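PDB 1NY1: peptidoglycan-N-acetylmuramic acid deacetylase PdaA from Bacillus subtilis, which deacetylates N-acetylmuramic acid residues in peptidoglycan, leading to the muramic delta-lactam of the spore cortex, and is required for germination. Local coordinates for residues A[24-29]-A[34-39]; A[188-193]-A[219-224]. All coordinates share one frame; numbering follows the deposited sequence.

Contact 1 of 2, residues A[24-29]-A[34-39]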
ATOM      1  N   GLN A  24      16.910 -14.083  -4.170  1.00 28.91           N
ATOM      2  CA  GLN A  24      15.836 -14.847  -4.794  1.00 30.62           C
ATOM      3  C   GLN A  24      14.573 -14.012  -4.985  1.00 30.11           C
ATOM      4  O   GLN A  24      13.980 -14.010  -6.065  1.00 29.77           O
ATOM      5  CB  GLN A  24      15.510 -16.096  -3.972  1.00 33.27           C
ATOM      6  CG  GLN A  24      16.453 -17.268  -4.223  1.00 37.59           C
ATOM      7  CD  GLN A  24      15.990 -18.545  -3.544  1.00 39.24           C
ATOM      8  OE1 GLN A  24      14.840 -18.960  -3.700  1.00 41.34           O
ATOM      9  NE2 GLN A  24      16.887 -19.180  -2.795  1.00 39.77           N
ATOM     10  N   LEU A  25      14.162 -13.309  -3.935  1.00 29.30           N
ATOM     11  CA  LEU A  25      12.973 -12.470  -4.013  1.00 28.68           C
ATOM     12  C   LEU A  25      13.206 -11.245  -4.886  1.00 28.07           C
ATOM     13  O   LEU A  25      12.322 -10.835  -5.636  1.00 28.08           O
ATOM     14  CB  LEU A  25      12.529 -12.033  -2.616  1.00 28.76           C
ATOM     15  CG  LEU A  25      11.658 -13.047  -1.873  1.00 29.10           C
ATOM     16  CD1 LEU A  25      11.351 -12.544  -0.474  1.00 30.86           C
ATOM     17  CD2 LEU A  25      10.373 -13.272  -2.657  1.00 30.43           C
ATOM     18  N   ASN A  26      14.392 -10.656  -4.791  1.00 27.28           N
ATOM     19  CA  ASN A  26      14.685  -9.486  -5.605  1.00 26.49           C
ATOM     20  C   ASN A  26      14.621  -9.838  -7.083  1.00 26.30           C
ATOM     21  O   ASN A  26      14.095  -9.070  -7.885  1.00 27.44           O
ATOM     22  CB  ASN A  26      16.060  -8.911  -5.265  1.00 25.99           C
ATOM     23  CG  ASN A  26      16.089  -8.250  -3.905  1.00 24.90           C
ATOM     24  OD1 ASN A  26      15.071  -7.754  -3.419  1.00 23.79           O
ATOM     25  ND2 ASN A  26      17.263  -8.221  -3.289  1.00 25.69           N
ATOM     26  N   SER A  27      15.145 -11.006  -7.443  1.00 26.41           N
ATOM     27  CA  SER A  27      15.137 -11.437  -8.840  1.00 26.07           C
ATOM     28  C   SER A  27      13.721 -11.702  -9.342  1.00 25.10           C
ATOM     29  O   SER A  27      13.367 -11.308 -10.452  1.00 24.58           O
ATOM     30  CB  SER A  27      15.984 -12.701  -9.015  1.00 28.04           C
ATOM     31  OG  SER A  27      17.359 -12.428  -8.805  1.00 31.63           O
ATOM     32  N   LEU A  28      12.915 -12.362  -8.517  1.00 23.74           N
ATOM     33  CA  LEU A  28      11.547 -12.687  -8.890  1.00 23.99           C
ATOM     34  C   LEU A  28      10.707 -11.447  -9.158  1.00 25.13           C
ATOM     35  O   LEU A  28      10.097 -11.316 -10.218  1.00 26.05           O
ATOM     36  CB  LEU A  28      10.873 -13.509  -7.792  1.00 23.28           C
ATOM     37  CG  LEU A  28      10.093 -14.746  -8.244  1.00 22.35           C
ATOM     38  CD1 LEU A  28       9.093 -15.120  -7.163  1.00 22.02           C
ATOM     39  CD2 LEU A  28       9.364 -14.472  -9.560  1.00 22.15           C
ATOM     40  N   ILE A  29      10.673 -10.538  -8.192  1.00 26.43           N
ATOM     41  CA  ILE A  29       9.882  -9.323  -8.338  1.00 27.48           C
ATOM     42  C   ILE A  29      10.327  -8.469  -9.523  1.00 27.84           C
ATOM     43  O   ILE A  29       9.494  -7.943 -10.260  1.00 27.54           O
ATOM     44  CB  ILE A  29       9.933  -8.463  -7.059  1.00 28.49           C
ATOM     45  CG1 ILE A  29      11.375  -8.072  -6.750  1.00 29.87           C
ATOM     46  CG2 ILE A  29       9.325  -9.233  -5.898  1.00 27.94           C
ATOM     47  CD1 ILE A  29      11.495  -7.024  -5.670  1.00 32.54           C
ATOM     48  N   ALA A  34       7.700  -5.852 -10.189  1.00 23.01           N
ATOM     49  CA  ALA A  34       7.142  -5.571  -8.870  1.00 20.34           C
ATOM     50  C   ALA A  34       8.236  -4.927  -8.023  1.00 19.29           C
ATOM     51  O   ALA A  34       9.420  -5.114  -8.295  1.00 18.15           O
ATOM     52  CB  ALA A  34       6.661  -6.860  -8.218  1.00 19.32           C
ATOM     53  N   PHE A  35       7.856  -4.162  -7.004  1.00 16.55           N
ATOM     54  CA  PHE A  35       8.858  -3.521  -6.154  1.00 16.11           C
ATOM     55  C   PHE A  35       8.370  -3.338  -4.728  1.00 15.12           C
ATOM     56  O   PHE A  35       7.176  -3.456  -4.451  1.00 11.96           O
ATOM     57  CB  PHE A  35       9.262  -2.163  -6.744  1.00 18.04           C
ATOM     58  CG  PHE A  35       8.106  -1.238  -6.981  1.00 19.62           C
ATOM     59  CD1 PHE A  35       7.582  -0.470  -5.944  1.00 20.92           C
ATOM     60  CD2 PHE A  35       7.511  -1.163  -8.235  1.00 20.85           C
ATOM     61  CE1 PHE A  35       6.480   0.357  -6.153  1.00 20.16           C
ATOM     62  CE2 PHE A  35       6.409  -0.342  -8.457  1.00 21.14           C
ATOM     63  CZ  PHE A  35       5.891   0.420  -7.413  1.00 21.95           C
ATOM     64  N   TYR A  36       9.302  -3.064  -3.820  1.00 14.35           N
ATOM     65  CA  TYR A  36       8.949  -2.846  -2.421  1.00 13.41           C
ATOM     66  C   TYR A  36       9.651  -1.613  -1.875  1.00 12.15           C
ATOM     67  O   TYR A  36       9.447  -1.225  -0.727  1.00 13.02           O
ATOM     68  CB  TYR A  36       9.301  -4.064  -1.568  1.00 14.70           C
ATOM     69  CG  TYR A  36      10.751  -4.503  -1.596  1.00 14.97           C
ATOM     70  CD1 TYR A  36      11.234  -5.305  -2.627  1.00 15.75           C
ATOM     71  CD2 TYR A  36      11.609  -4.198  -0.541  1.00 16.48           C
ATOM     72  CE1 TYR A  36      12.535  -5.808  -2.602  1.00 15.48           C
ATOM     73  CE2 TYR A  36      12.916  -4.694  -0.502  1.00 15.98           C
ATOM     74  CZ  TYR A  36      13.367  -5.502  -1.532  1.00 17.98           C
ATOM     75  OH  TYR A  36      14.633  -6.032  -1.476  1.00 17.41           O
ATOM     76  N   LEU A  37      10.471  -0.997  -2.722  1.00 12.13           N
ATOM     77  CA  LEU A  37      11.197   0.213  -2.368  1.00 11.10           C
ATOM     78  C   LEU A  37      11.147   1.205  -3.521  1.00 12.78           C
ATOM     79  O   LEU A  37      10.986   0.819  -4.680  1.00 12.56           O
ATOM     80  CB  LEU A  37      12.662  -0.106  -2.056  1.00 12.09           C
ATOM     81  CG  LEU A  37      12.989  -0.802  -0.733  1.00 12.83           C
ATOM     82  CD1 LEU A  37      14.399  -1.371  -0.792  1.00 13.73           C
ATOM     83  CD2 LEU A  37      12.850   0.184   0.419  1.00 14.41           C
ATOM     84  N   GLY A  38      11.298   2.484  -3.184  1.00 11.72           N
ATOM     85  CA  GLY A  38      11.311   3.537  -4.181  1.00 12.64           C
ATOM     86  C   GLY A  38      12.761   3.945  -4.372  1.00 15.31           C
ATOM     87  O   GLY A  38      13.647   3.088  -4.359  1.00 15.52           O
ATOM     88  N   ASN A  39      13.016   5.242  -4.527  1.00 16.12           N
ATOM     89  CA  ASN A  39      14.381   5.731  -4.724  1.00 17.34           C
ATOM     90  C   ASN A  39      15.148   5.814  -3.401  1.00 16.41           C
ATOM     91  O   ASN A  39      14.955   6.742  -2.617  1.00 16.52           O
ATOM     92  CB  ASN A  39      14.355   7.113  -5.384  1.00 19.05           C
ATOM     93  CG  ASN A  39      15.732   7.570  -5.843  1.00 20.99           C
ATOM     94  OD1 ASN A  39      16.753   6.976  -5.488  1.00 19.00           O
ATOM     95  ND2 ASN A  39      15.764   8.639  -6.631  1.00 23.11           N
TER
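The ring of Y36 turns its edge to helix 23-31: N26 OD1 and I29 CD1 both lie close to the ring plane, while the ring of W8 meets it with its plane turned by about 55°. The amide of N26 is nearly coplanar with the phenol, the two planes differing by 8°. Y36 OH donates to N26 OD1 at 2.6 Å, lying in the carbonyl plane on a lone pair. The hydroxyl also accepts from A21 N, and N26 ND2 donates to D20 OD2, so the bonds made by both groups limit their turning. The I29 side chain, running at about a right angle to that of Y36, brings CD1 to the ring edge, 3.5 Å from Y36 CE1. With chi1 at 57° the Y36 ring tucks over its own backbone and reaches back to the helix. At the other end, A34 N donates to I29 O over 2.8 Å, and I29 CB packs on A34 CB at 3.8 Å. F35 points away from helix 23-31 and packs on L229 and M230 of helix 226-234. The arrangement is a helix-to-strand connection, folding the chain back before strand 44-51 of the NodB-type deacetylase fold.

Contact 2 of 2, residues A[188-193]-A[219-224]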
ATOM      1  N   LYS A 188      11.267   4.827  13.832  1.00 13.25           N
ATOM      2  CA  LYS A 188      12.381   3.889  13.907  1.00 13.78           C
ATOM      3  C   LYS A 188      12.657   3.127  12.616  1.00 12.50           C
ATOM      4  O   LYS A 188      13.816   2.924  12.254  1.00 12.38           O
ATOM      5  CB  LYS A 188      12.157   2.897  15.054  1.00 16.53           C
ATOM      6  CG  LYS A 188      13.301   1.899  15.252  1.00 22.57           C
ATOM      7  CD  LYS A 188      13.356   1.377  16.687  1.00 26.93           C
ATOM      8  CE  LYS A 188      12.071   0.670  17.085  1.00 29.62           C
ATOM      9  NZ  LYS A 188      12.004   0.389  18.550  1.00 30.68           N
ATOM     10  N   GLN A 189      11.607   2.711  11.913  1.00  9.53           N
ATOM     11  CA  GLN A 189      11.800   1.957  10.677  1.00 10.15           C
ATOM     12  C   GLN A 189      12.035   2.809   9.440  1.00  9.93           C
ATOM     13  O   GLN A 189      12.302   2.278   8.368  1.00  7.58           O
ATOM     14  CB  GLN A 189      10.607   1.021  10.438  1.00  7.58           C
ATOM     15  CG  GLN A 189      10.497  -0.071  11.494  1.00  9.59           C
ATOM     16  CD  GLN A 189       9.432  -1.103  11.178  1.00 14.14           C
ATOM     17  OE1 GLN A 189       9.389  -1.647  10.076  1.00 16.11           O
ATOM     18  NE2 GLN A 189       8.585  -1.398  12.155  1.00 13.63           N
ATOM     19  N   ALA A 190      11.943   4.126   9.586  1.00  9.36           N
ATOM     20  CA  ALA A 190      12.132   5.019   8.449  1.00 10.70           C
ATOM     21  C   ALA A 190      13.465   4.831   7.744  1.00 12.71           C
ATOM     22  O   ALA A 190      14.497   4.607   8.375  1.00 11.69           O
ATOM     23  CB  ALA A 190      11.983   6.469   8.891  1.00 11.16           C
ATOM     24  N   HIS A 191      13.425   4.903   6.420  1.00 13.56           N
ATOM     25  CA  HIS A 191      14.625   4.782   5.620  1.00 12.02           C
ATOM     26  C   HIS A 191      14.400   5.354   4.230  1.00 12.59           C
ATOM     27  O   HIS A 191      13.260   5.510   3.775  1.00 11.89           O
ATOM     28  CB  HIS A 191      15.090   3.322   5.530  1.00 11.89           C
ATOM     29  CG  HIS A 191      14.022   2.355   5.113  1.00 11.08           C
ATOM     30  ND1 HIS A 191      13.748   2.062   3.794  1.00 13.00           N
ATOM     31  CD2 HIS A 191      13.180   1.593   5.849  1.00  9.83           C
ATOM     32  CE1 HIS A 191      12.784   1.159   3.736  1.00 10.84           C
ATOM     33  NE2 HIS A 191      12.422   0.857   4.970  1.00 13.11           N
ATOM     34  N   PRO A 192      15.492   5.715   3.551  1.00  9.42           N
ATOM     35  CA  PRO A 192      15.411   6.271   2.201  1.00 10.89           C
ATOM     36  C   PRO A 192      14.690   5.298   1.268  1.00 10.09           C
ATOM     37  O   PRO A 192      15.006   4.107   1.229  1.00 11.15           O
ATOM     38  CB  PRO A 192      16.877   6.461   1.833  1.00 10.57           C
ATOM     39  CG  PRO A 192      17.483   6.848   3.145  1.00 12.34           C
ATOM     40  CD  PRO A 192      16.856   5.853   4.095  1.00 11.39           C
ATOM     41  N   GLY A 193      13.713   5.813   0.532  1.00 11.25           N
ATOM     42  CA  GLY A 193      12.970   4.985  -0.397  1.00 10.51           C
ATOM     43  C   GLY A 193      11.939   4.062   0.228  1.00  9.63           C
ATOM     44  O   GLY A 193      11.356   3.232  -0.466  1.00 10.80           O
ATOM     45  N   GLN A 219      13.126  16.024   9.839  1.00 16.88           N
ATOM     46  CA  GLN A 219      14.384  15.298   9.669  1.00 18.48           C
ATOM     47  C   GLN A 219      14.951  15.470   8.266  1.00 19.07           C
ATOM     48  O   GLN A 219      16.125  15.190   8.028  1.00 20.58           O
ATOM     49  CB  GLN A 219      14.191  13.803   9.925  1.00 20.04           C
ATOM     50  CG  GLN A 219      14.005  13.419  11.372  1.00 21.65           C
ATOM     51  CD  GLN A 219      13.877  11.916  11.542  1.00 25.23           C
ATOM     52  OE1 GLN A 219      14.666  11.150  10.983  1.00 24.25           O
ATOM     53  NE2 GLN A 219      12.889  11.486  12.320  1.00 24.87           N
ATOM     54  N   GLY A 220      14.113  15.904   7.332  1.00 18.73           N
ATOM     55  CA  GLY A 220      14.580  16.096   5.972  1.00 17.78           C
ATOM     56  C   GLY A 220      13.978  15.137   4.962  1.00 19.18           C
ATOM     57  O   GLY A 220      14.457  15.047   3.830  1.00 19.50           O
ATOM     58  N   TYR A 221      12.937  14.414   5.368  1.00 18.48           N
ATOM     59  CA  TYR A 221      12.258  13.470   4.481  1.00 17.56           C
ATOM     60  C   TYR A 221      11.184  14.169   3.666  1.00 18.15           C
ATOM     61  O   TYR A 221      10.547  15.118   4.131  1.00 18.06           O
ATOM     62  CB  TYR A 221      11.584  12.345   5.281  1.00 16.48           C
ATOM     63  CG  TYR A 221      12.482  11.183   5.635  1.00 17.50           C
ATOM     64  CD1 TYR A 221      12.776  10.193   4.702  1.00 16.83           C
ATOM     65  CD2 TYR A 221      13.041  11.077   6.908  1.00 17.49           C
ATOM     66  CE1 TYR A 221      13.609   9.122   5.028  1.00 18.20           C
ATOM     67  CE2 TYR A 221      13.876  10.012   7.243  1.00 18.12           C
ATOM     68  CZ  TYR A 221      14.155   9.041   6.298  1.00 18.19           C
ATOM     69  OH  TYR A 221      14.997   8.001   6.621  1.00 20.33           O
ATOM     70  N   THR A 222      10.994  13.682   2.445  1.00 16.34           N
ATOM     71  CA  THR A 222       9.976  14.194   1.532  1.00 18.09           C
ATOM     72  C   THR A 222       9.058  13.007   1.242  1.00 16.56           C
ATOM     73  O   THR A 222       9.534  11.887   1.065  1.00 16.22           O
ATOM     74  CB  THR A 222      10.597  14.685   0.201  1.00 20.36           C
ATOM     75  OG1 THR A 222      11.332  15.894   0.433  1.00 24.30           O
ATOM     76  CG2 THR A 222       9.513  14.947  -0.839  1.00 20.86           C
ATOM     77  N   PHE A 223       7.752  13.255   1.205  1.00 14.68           N
ATOM     78  CA  PHE A 223       6.770  12.206   0.933  1.00 15.97           C
ATOM     79  C   PHE A 223       6.268  12.290  -0.501  1.00 15.98           C
ATOM     80  O   PHE A 223       5.771  13.331  -0.930  1.00 17.78           O
ATOM     81  CB  PHE A 223       5.584  12.334   1.894  1.00 16.52           C
ATOM     82  CG  PHE A 223       5.924  12.006   3.315  1.00 17.04           C
ATOM     83  CD1 PHE A 223       5.822  10.696   3.784  1.00 15.90           C
ATOM     84  CD2 PHE A 223       6.391  12.994   4.178  1.00 15.53           C
ATOM     85  CE1 PHE A 223       6.180  10.379   5.092  1.00 15.69           C
ATOM     86  CE2 PHE A 223       6.752  12.686   5.487  1.00 16.90           C
ATOM     87  CZ  PHE A 223       6.649  11.374   5.947  1.00 16.18           C
ATOM     88  N   LYS A 224       6.405  11.197  -1.241  1.00 14.45           N
ATOM     89  CA  LYS A 224       5.951  11.156  -2.628  1.00 13.38           C
ATOM     90  C   LYS A 224       4.953  10.015  -2.804  1.00 12.63           C
ATOM     91  O   LYS A 224       4.821   9.161  -1.931  1.00  9.83           O
ATOM     92  CB  LYS A 224       7.143  10.971  -3.571  1.00 12.47           C
ATOM     93  CG  LYS A 224       8.122  12.141  -3.563  1.00 16.07           C
ATOM     94  CD  LYS A 224       9.244  11.932  -4.570  1.00 17.84           C
ATOM     95  CE  LYS A 224      10.208  13.117  -4.592  1.00 19.21           C
ATOM     96  NZ  LYS A 224      11.344  12.887  -5.526  1.00 18.05           N
TER
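P192 and Y221 bring the two backbones nearest, with 8.2 Å between P192 CA and Y221 CA, and no hydrogen bond joins the segments. G220 ends helix 205-219 in a Schellman motif; its phi of 113° suits glycine. The side chain of Y221 bridges the distance: with chi1 at -85° the ring swings away from its own carbonyl and points its hydroxyl at residues 190-192. Its phenol end abuts main chain: Y221 OH lies 3.4 Å from H191 CA and 3.7 Å from A190 C. P192 adds the flank of its ring, with CD 3.8 Å from Y221 OH, and the methyl of A190 approaches obliquely, CB being 4.2 Å from Y221 CZ. H191 takes part through its backbone, for its imidazole departs on the other side toward S165. L216 and I45 also pack on the tyrosine, and K43 makes a cation-pi contact with its ring. Replacing Y221 with an alanine would probably open a gap beside A190 and H191 and leave K43 without its aromatic partner. The contact rests on van der Waals packing: H191 N, 3.5 Å from Y221 OH, is too poorly angled for a hydrogen bond, so shape rather than polar pairing fits the segments together.

How the contacts relate
The two contacts follow one another along the chain, their centres about 19 Å apart, yet segments 34-39 and 188-193 touch directly. G38 N probably donates to G193 O at 2.8 Å, and L37 CD2 packs against H191 CE1 at 3.5 Å, so the imidazole turned from contact 2 meets L37 in the loop of contact 1. Neither contact reaches the metal-binding or probable catalytic residues, but two of the segments lead toward the active site. Residues 34-39 precede strand 44-51, which carries D50, the probable proton acceptor, and 188-193 precedes strand 194-198, followed by H199, the probable proton donor. These two strands pair in parallel, as do 44-51 and 222-224.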